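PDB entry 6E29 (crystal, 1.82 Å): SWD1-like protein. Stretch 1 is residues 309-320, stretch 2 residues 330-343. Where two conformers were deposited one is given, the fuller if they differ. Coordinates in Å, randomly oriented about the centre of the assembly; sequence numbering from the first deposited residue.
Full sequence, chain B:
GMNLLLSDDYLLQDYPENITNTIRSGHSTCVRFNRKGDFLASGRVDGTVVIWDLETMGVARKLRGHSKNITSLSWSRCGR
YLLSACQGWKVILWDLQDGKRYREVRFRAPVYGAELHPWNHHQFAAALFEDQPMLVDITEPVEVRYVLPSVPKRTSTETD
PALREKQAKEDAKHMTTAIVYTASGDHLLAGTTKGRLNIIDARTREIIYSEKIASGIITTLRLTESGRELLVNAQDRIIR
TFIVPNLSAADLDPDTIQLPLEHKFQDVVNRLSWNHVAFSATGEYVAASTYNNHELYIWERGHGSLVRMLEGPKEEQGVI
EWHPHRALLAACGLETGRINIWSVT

Stretch 1 309-320: MLEGPKEEQGVI
Stretch 2, residues 330-343: AACGLETGRINIWS

The apolar centre is Trp342, in strand 339-343, its CA-to-CB bond pointing toward the other stretch with chi1 -79° and chi2 -102°. Leu310 (m, t) lays CD1 over one face of the indole, 3.5 Å from the centroid of the Trp342 five-membered ring. Gly312 CA lies 3.7 Å from Trp342 CZ2, at the edge of the ring; at phi/psi 46/-130 glycine is favoured, and a CB here would clash with that same CZ2. Pro313 adds CD at 4.0 Å from Trp342 CZ2.

A second apolar contact sits in the sheet, where strand 317-320 runs antiparallel to strand 330-333 (142° between directions). Ile320 (p, t) and Ala331 form a non-hydrogen-bonded pair with CA atoms 4.3 Å apart; their side chains share one face, Ile320 CG2 lying 3.6 Å from Ala331 CB. Gln317 and Gly333 form another non-hydrogen-bonded pair, CA to CA 4.4 Å; between the two pairs the register slips by one residue, a beta bulge. Between the pairs, Gly318 N donates to Cys332 O (2.7 Å) and Cys332 N to Val319 O (3.0 Å). Gly318, at -108/-111, leaves room for Leu334, whose CD2 would clash with a CB there.

Leu334 N extends the ladder to Glu316 O at 2.9 Å. Gln317 (m, m) curls its end back; the water O lies 2.6 Å from Gln317 OE1 and 3.0 Å from Ala331 O, and accepts from Asn340 ND2 (3.0 Å).

At the polar edge, buried Glu315 (p, t) caters to the turn after Gly333: Glu315 OE1 accepts from Glu335 N (2.9 Å) and Thr336 N (2.8 Å), while Glu315 OE2 accepts from Thr336 OG1 (2.5 Å). A CB on Gly333 would strike Glu315 CD. Glu335 (m, t) reciprocates, its OE2 accepting from Glu316 N at 3.0 Å. The two stretches bury 847 Å² between them, both sides summed.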

ATOM      1  N   MET B 309       6.721 -12.235 -18.697  1.00 33.64           N
ATOM      2  CA  MET B 309       7.755 -11.312 -18.251  1.00 29.55           C
ATOM      3  C   MET B 309       7.786 -10.145 -19.238  1.00 44.07           C
ATOM      4  O   MET B 309       8.000 -10.354 -20.438  1.00 46.39           O
ATOM      5  CB  MET B 309       9.102 -12.023 -18.197  1.00 37.81           C
ATOM      6  CG  MET B 309      10.212 -11.201 -17.617  1.00 48.23           C
ATOM      7  SD  MET B 309      11.775 -12.044 -17.918  1.00 70.46           S
ATOM      8  CE  MET B 309      11.211 -13.739 -17.687  1.00 61.23           C
ATOM      9  N   LEU B 310       7.580  -8.923 -18.750  1.00 30.39           N
ATOM     10  CA  LEU B 310       7.593  -7.740 -19.628  1.00 30.92           C
ATOM     11  C   LEU B 310       8.964  -7.087 -19.575  1.00 34.61           C
ATOM     12  O   LEU B 310       9.524  -6.918 -18.500  1.00 35.19           O
ATOM     13  CB  LEU B 310       6.526  -6.726 -19.205  1.00 33.19           C
ATOM     14  CG  LEU B 310       5.119  -7.297 -19.220  1.00 26.17           C
ATOM     15  CD1 LEU B 310       4.117  -6.236 -18.730  1.00 31.27           C
ATOM     16  CD2 LEU B 310       4.768  -7.910 -20.613  1.00 26.80           C
ATOM     17  N   GLU B 311       9.516  -6.736 -20.739  1.00 37.52           N
ATOM     18  CA  GLU B 311      10.751  -5.955 -20.778  1.00 52.22           C
ATOM     19  C   GLU B 311      10.509  -4.464 -21.017  1.00 59.28           C
ATOM     20  O   GLU B 311      11.250  -3.630 -20.487  1.00 48.89           O
ATOM     21  CB  GLU B 311      11.682  -6.526 -21.849  1.00 51.68           C
ATOM     22  CG  GLU B 311      11.983  -8.016 -21.574  1.00 52.25           C
ATOM     23  CD  GLU B 311      13.383  -8.450 -21.998  1.00 52.86           C
ATOM     24  OE1 GLU B 311      13.509  -9.436 -22.757  1.00 58.27           O
ATOM     25  OE2 GLU B 311      14.364  -7.806 -21.576  1.00 65.67           O
ATOM     26  N   GLY B 312       9.461  -4.103 -21.761  1.00 43.97           N
ATOM     27  CA  GLY B 312       9.130  -2.716 -21.993  1.00 42.26           C
ATOM     28  C   GLY B 312      10.361  -1.931 -22.359  1.00 38.73           C
ATOM     29  O   GLY B 312      11.164  -2.377 -23.175  1.00 41.97           O
ATOM     30  N   PRO B 313      10.589  -0.806 -21.690  1.00 55.39           N
ATOM     31  CA  PRO B 313      11.809  -0.039 -21.957  1.00 61.48           C
ATOM     32  C   PRO B 313      13.054  -0.577 -21.259  1.00 54.41           C
ATOM     33  O   PRO B 313      13.086  -1.663 -20.668  1.00 54.30           O
ATOM     34  CB  PRO B 313      11.445   1.365 -21.462  1.00 59.65           C
ATOM     35  CG  PRO B 313      10.465   1.141 -20.391  1.00 56.13           C
ATOM     36  CD  PRO B 313       9.662  -0.081 -20.798  1.00 46.57           C
ATOM     37  N   LYS B 314      14.131   0.172 -21.339  1.00 72.60           N
ATOM     38  CA  LYS B 314      15.297  -0.350 -20.655  1.00 91.17           C
ATOM     39  C   LYS B 314      15.469   0.337 -19.312  1.00 64.70           C
ATOM     40  O   LYS B 314      16.556   0.848 -19.029  1.00 80.49           O
ATOM     41  CB  LYS B 314      16.555  -0.201 -21.528  1.00 90.18           C
ATOM     42  CG  LYS B 314      16.772   1.169 -22.177  1.00 86.70           C
ATOM     43  CD  LYS B 314      18.182   1.296 -22.807  1.00 81.60           C
ATOM     44  CE  LYS B 314      18.139   2.193 -24.050  1.00 97.34           C
ATOM     45  NZ  LYS B 314      17.314   1.598 -25.160  1.00 96.47           N
ATOM     46  N   GLU B 315      14.439   0.369 -18.455  1.00 58.58           N
ATOM     47  CA  GLU B 315      14.745   0.949 -17.159  1.00 47.84           C
ATOM     48  C   GLU B 315      14.095   0.185 -16.021  1.00 35.43           C
ATOM     49  O   GLU B 315      13.055  -0.470 -16.167  1.00 38.11           O
ATOM     50  CB  GLU B 315      14.392   2.450 -17.084  1.00 56.96           C
ATOM     51  CG  GLU B 315      12.950   2.791 -16.881  1.00 40.47           C
ATOM     52  CD  GLU B 315      12.717   4.289 -16.755  1.00 55.68           C
ATOM     53  OE1 GLU B 315      13.216   4.930 -15.801  1.00 42.48           O
ATOM     54  OE2 GLU B 315      12.058   4.833 -17.669  1.00 51.17           O
ATOM     55  N   GLU B 316      14.761   0.276 -14.878  1.00 34.31           N
ATOM     56  CA  GLU B 316      14.195  -0.267 -13.652  1.00 32.14           C
ATOM     57  C   GLU B 316      12.840   0.382 -13.349  1.00 29.80           C
ATOM     58  O   GLU B 316      12.684   1.601 -13.445  1.00 39.04           O
ATOM     59  CB  GLU B 316      15.172  -0.028 -12.491  1.00 42.52           C
ATOM     60  CG  GLU B 316      14.860  -0.898 -11.271  1.00 49.62           C
ATOM     61  CD  GLU B 316      15.885  -0.777 -10.144  1.00 55.44           C
ATOM     62  OE1 GLU B 316      15.542  -1.119  -8.968  1.00 35.48           O
ATOM     63  OE2 GLU B 316      17.031  -0.338 -10.440  1.00 48.07           O
ATOM     64  N   GLN B 317      11.853  -0.443 -12.956  1.00 27.41           N
ATOM     65  CA  GLN B 317      10.507   0.033 -12.667  1.00 25.39           C
ATOM     66  C   GLN B 317      10.250   0.025 -11.154  1.00 34.18           C
ATOM     67  O   GLN B 317      10.745  -0.838 -10.426  1.00 30.77           O
ATOM     68  CB  GLN B 317       9.457  -0.848 -13.355  1.00 27.28           C
ATOM     69  CG  GLN B 317       9.703  -0.989 -14.857  1.00 29.34           C
ATOM     70  CD  GLN B 317       9.388   0.299 -15.584  1.00 37.99           C
ATOM     71  OE1 GLN B 317       8.544   1.070 -15.146  1.00 42.52           O
ATOM     72  NE2 GLN B 317      10.065   0.537 -16.688  1.00 39.93           N
ATOM     73  N   GLY B 318       9.460   0.991 -10.690  1.00 30.91           N
ATOM     74  CA  GLY B 318       9.108   1.088  -9.291  1.00 25.67           C
ATOM     75  C   GLY B 318       7.674   0.711  -9.023  1.00 27.22           C
ATOM     76  O   GLY B 318       7.291  -0.468  -9.106  1.00 23.88           O
ATOM     77  N   VAL B 319       6.857   1.708  -8.653  1.00 27.67           N
ATOM     78  CA  VAL B 319       5.472   1.411  -8.258  1.00 25.15           C
ATOM     79  C   VAL B 319       4.703   0.951  -9.471  1.00 23.75           C
ATOM     80  O   VAL B 319       4.809   1.565 -10.541  1.00 26.84           O
ATOM     81  CB  VAL B 319       4.806   2.652  -7.643  1.00 21.53           C
ATOM     82  CG1 VAL B 319       3.254   2.556  -7.682  1.00 31.67           C
ATOM     83  CG2 VAL B 319       5.294   2.825  -6.190  1.00 25.77           C
ATOM     84  N   ILE B 320       3.838  -0.070  -9.301  1.00 20.72           N
ATOM     85  CA  ILE B 320       2.989  -0.501 -10.414  1.00 25.78           C
ATOM     86  C   ILE B 320       1.548  -0.561  -9.927  1.00 25.83           C
ATOM     87  O   ILE B 320       1.285  -0.752  -8.743  1.00 23.70           O
ATOM     88  CB  ILE B 320       3.439  -1.871 -10.994  1.00 21.58           C
ATOM     89  CG1 ILE B 320       3.321  -2.931  -9.899  1.00 26.36           C
ATOM     90  CG2 ILE B 320       4.917  -1.762 -11.527  1.00 23.14           C
ATOM     91  CD1 ILE B 320       3.694  -4.289 -10.365  1.00 35.00           C
ATOM     92  N   ALA B 330       0.016  -0.177 -15.235  1.00 26.17           N
ATOM     93  CA  ALA B 330       0.823   1.035 -15.310  1.00 25.88           C
ATOM     94  C   ALA B 330       2.034   0.888 -14.404  1.00 26.70           C
ATOM     95  O   ALA B 330       1.954   0.315 -13.312  1.00 25.24           O
ATOM     96  CB  ALA B 330       0.015   2.271 -14.882  1.00 21.28           C
ATOM     97  N   ALA B 331       3.142   1.485 -14.817  1.00 26.67           N
ATOM     98  CA  ALA B 331       4.376   1.388 -14.029  1.00 28.81           C
ATOM     99  C   ALA B 331       5.172   2.685 -14.089  1.00 30.40           C
ATOM    100  O   ALA B 331       5.206   3.354 -15.118  1.00 27.34           O
ATOM    101  CB  ALA B 331       5.250   0.231 -14.511  1.00 23.23           C
ATOM    102  N   CYS B 332       5.823   3.035 -12.977  1.00 25.06           N
ATOM    103  CA  CYS B 332       6.649   4.225 -12.851  1.00 23.75           C
ATOM    104  C   CYS B 332       8.086   3.818 -13.032  1.00 30.57           C
ATOM    105  O   CYS B 332       8.580   2.963 -12.291  1.00 36.62           O
ATOM    106  CB  CYS B 332       6.479   4.855 -11.466  1.00 36.27           C
ATOM    107  SG  CYS B 332       4.773   5.231 -11.084  1.00 35.72           S
ATOM    108  N   GLY B 333       8.771   4.448 -13.989  1.00 29.71           N
ATOM    109  CA  GLY B 333      10.200   4.206 -14.144  1.00 28.85           C
ATOM    110  C   GLY B 333      11.005   4.932 -13.070  1.00 35.24           C
ATOM    111  O   GLY B 333      10.780   6.115 -12.794  1.00 36.00           O
ATOM    112  N   LEU B 334      11.952   4.207 -12.465  1.00 39.59           N
ATOM    113  CA  LEU B 334      12.791   4.793 -11.422  1.00 37.19           C
ATOM    114  C   LEU B 334      13.775   5.804 -11.974  1.00 50.09           C
ATOM    115  O   LEU B 334      14.175   6.716 -11.248  1.00 47.93           O
ATOM    116  CB  LEU B 334      13.573   3.711 -10.691  1.00 40.11           C
ATOM    117  CG  LEU B 334      12.709   2.773  -9.849  1.00 38.11           C
ATOM    118  CD1 LEU B 334      13.611   1.731  -9.218  1.00 39.86           C
ATOM    119  CD2 LEU B 334      11.892   3.524  -8.759  1.00 34.84           C
ATOM    120  N   GLU B 335      14.221   5.632 -13.225  1.00 40.21           N
ATOM    121  CA  GLU B 335      15.267   6.488 -13.776  1.00 48.25           C
ATOM    122  C   GLU B 335      14.699   7.735 -14.451  1.00 41.52           C
ATOM    123  O   GLU B 335      15.256   8.831 -14.297  1.00 48.35           O
ATOM    124  CB  GLU B 335      16.150   5.702 -14.768  1.00 49.86           C
ATOM    125  CG  GLU B 335      17.020   4.593 -14.126  1.00 63.84           C
ATOM    126  CD  GLU B 335      17.414   3.452 -15.101  1.00 81.85           C
ATOM    127  OE1 GLU B 335      18.139   3.731 -16.100  1.00 68.91           O
ATOM    128  OE2 GLU B 335      16.982   2.281 -14.870  1.00 64.48           O
ATOM    129  N   THR B 336      13.604   7.592 -15.189  1.00 39.25           N
ATOM    130  CA  THR B 336      13.016   8.689 -15.956  1.00 49.77           C
ATOM    131  C   THR B 336      11.783   9.288 -15.308  1.00 43.00           C
ATOM    132  O   THR B 336      11.395  10.407 -15.667  1.00 43.56           O
ATOM    133  CB  THR B 336      12.606   8.207 -17.347  1.00 42.12           C
ATOM    134  OG1 THR B 336      11.534   7.259 -17.211  1.00 42.37           O
ATOM    135  CG2 THR B 336      13.822   7.608 -18.097  1.00 50.89           C
ATOM    136  N   GLY B 337      11.169   8.560 -14.379  1.00 43.28           N
ATOM    137  CA  GLY B 337       9.882   8.905 -13.817  1.00 39.46           C
ATOM    138  C   GLY B 337       8.725   8.893 -14.785  1.00 48.86           C
ATOM    139  O   GLY B 337       7.667   9.433 -14.452  1.00 34.97           O
ATOM    140  N   ARG B 338       8.879   8.298 -15.971  1.00 33.24           N
ATOM    141  CA  ARG B 338       7.753   8.178 -16.877  1.00 34.26           C
ATOM    142  C   ARG B 338       6.765   7.131 -16.388  1.00 34.22           C
ATOM    143  O   ARG B 338       7.148   6.140 -15.768  1.00 35.83           O
ATOM    144  CB  ARG B 338       8.232   7.766 -18.257  1.00 32.40           C
ATOM    145  CG  ARG B 338       9.015   8.869 -18.894  1.00 35.44           C
ATOM    146  CD  ARG B 338       9.143   8.665 -20.357  1.00 57.54           C
ATOM    147  NE  ARG B 338      10.180   7.711 -20.704  1.00 47.49           N
ATOM    148  CZ  ARG B 338      11.428   8.055 -21.002  1.00 67.41           C
ATOM    149  NH1 ARG B 338      11.805   9.333 -20.943  1.00 55.74           N
ATOM    150  NH2 ARG B 338      12.303   7.120 -21.341  1.00 70.98           N
ATOM    151  N   ILE B 339       5.502   7.270 -16.809  1.00 29.55           N
ATOM    152  CA  ILE B 339       4.519   6.233 -16.538  1.00 25.92           C
ATOM    153  C   ILE B 339       4.234   5.516 -17.842  1.00 29.87           C
ATOM    154  O   ILE B 339       3.735   6.127 -18.800  1.00 29.94           O
ATOM    155  CB  ILE B 339       3.210   6.783 -15.945  1.00 31.58           C
ATOM    156  CG1 ILE B 339       3.480   7.541 -14.647  1.00 43.58           C
ATOM    157  CG2 ILE B 339       2.253   5.603 -15.708  1.00 27.08           C
ATOM    158  CD1 ILE B 339       2.373   8.546 -14.293  1.00 35.30           C
ATOM    159  N   ASN B 340       4.530   4.220 -17.878  1.00 28.34           N
ATOM    160  CA  ASN B 340       4.171   3.383 -19.014  1.00 27.80           C
ATOM    161  C   ASN B 340       2.963   2.524 -18.682  1.00 27.52           C
ATOM    162  O   ASN B 340       2.873   1.977 -17.580  1.00 28.11           O
ATOM    163  CB  ASN B 340       5.332   2.484 -19.416  1.00 36.44           C
ATOM    164  CG  ASN B 340       6.388   3.235 -20.159  1.00 42.57           C
ATOM    165  OD1 ASN B 340       6.255   3.471 -21.363  1.00 35.09           O
ATOM    166  ND2 ASN B 340       7.442   3.649 -19.452  1.00 39.39           N
ATOM    167  N   ILE B 341       2.070   2.356 -19.653  1.00 25.42           N
ATOM    168  CA  ILE B 341       0.862   1.543 -19.467  1.00 24.82           C
ATOM    169  C   ILE B 341       0.857   0.444 -20.507  1.00 26.29           C
ATOM    170  O   ILE B 341       0.859   0.720 -21.733  1.00 26.42           O
ATOM    171  CB  ILE B 341      -0.425   2.372 -19.567  1.00 27.50           C
ATOM    172  CG1 ILE B 341      -0.448   3.468 -18.503  1.00 30.03           C
ATOM    173  CG2 ILE B 341      -1.612   1.453 -19.411  1.00 22.78           C
ATOM    174  CD1 ILE B 341      -1.611   4.433 -18.736  1.00 26.89           C
ATOM    175  N   TRP B 342       0.947  -0.794 -20.033  1.00 22.94           N
ATOM    176  CA  TRP B 342       0.889  -1.982 -20.871  1.00 24.32           C
ATOM    177  C   TRP B 342      -0.536  -2.466 -21.012  1.00 41.12           C
ATOM    178  O   TRP B 342      -1.273  -2.513 -20.029  1.00 27.48           O
ATOM    179  CB  TRP B 342       1.653  -3.161 -20.240  1.00 24.08           C
ATOM    180  CG  TRP B 342       3.103  -3.145 -20.385  1.00 32.52           C
ATOM    181  CD1 TRP B 342       3.856  -3.878 -21.273  1.00 33.96           C
ATOM    182  CD2 TRP B 342       4.028  -2.394 -19.598  1.00 29.28           C
ATOM    183  NE1 TRP B 342       5.189  -3.624 -21.078  1.00 29.59           N
ATOM    184  CE2 TRP B 342       5.330  -2.713 -20.069  1.00 34.95           C
ATOM    185  CE3 TRP B 342       3.893  -1.473 -18.558  1.00 29.74           C
ATOM    186  CZ2 TRP B 342       6.472  -2.138 -19.541  1.00 41.67           C
ATOM    187  CZ3 TRP B 342       5.019  -0.915 -18.032  1.00 33.97           C
ATOM    188  CH2 TRP B 342       6.302  -1.258 -18.507  1.00 34.65           C
ATOM    189  N   SER B 343      -0.873  -2.943 -22.199  1.00 25.53           N
ATOM    190  CA  SER B 343      -2.080  -3.741 -22.425  0.52 33.00           C
ATOM    191  C   SER B 343      -1.694  -5.215 -22.311  1.00 37.09           C
ATOM    192  O   SER B 343      -0.971  -5.732 -23.156  1.00 35.16           O
ATOM    193  CB  SER B 343      -2.680  -3.435 -23.795  0.52 32.98           C
ATOM    194  OG  SER B 343      -3.546  -2.332 -23.694  0.52 42.50           O
TER
HETATM  195  O   HOH W   1       7.813   3.099 -16.572  1.00 33.10           O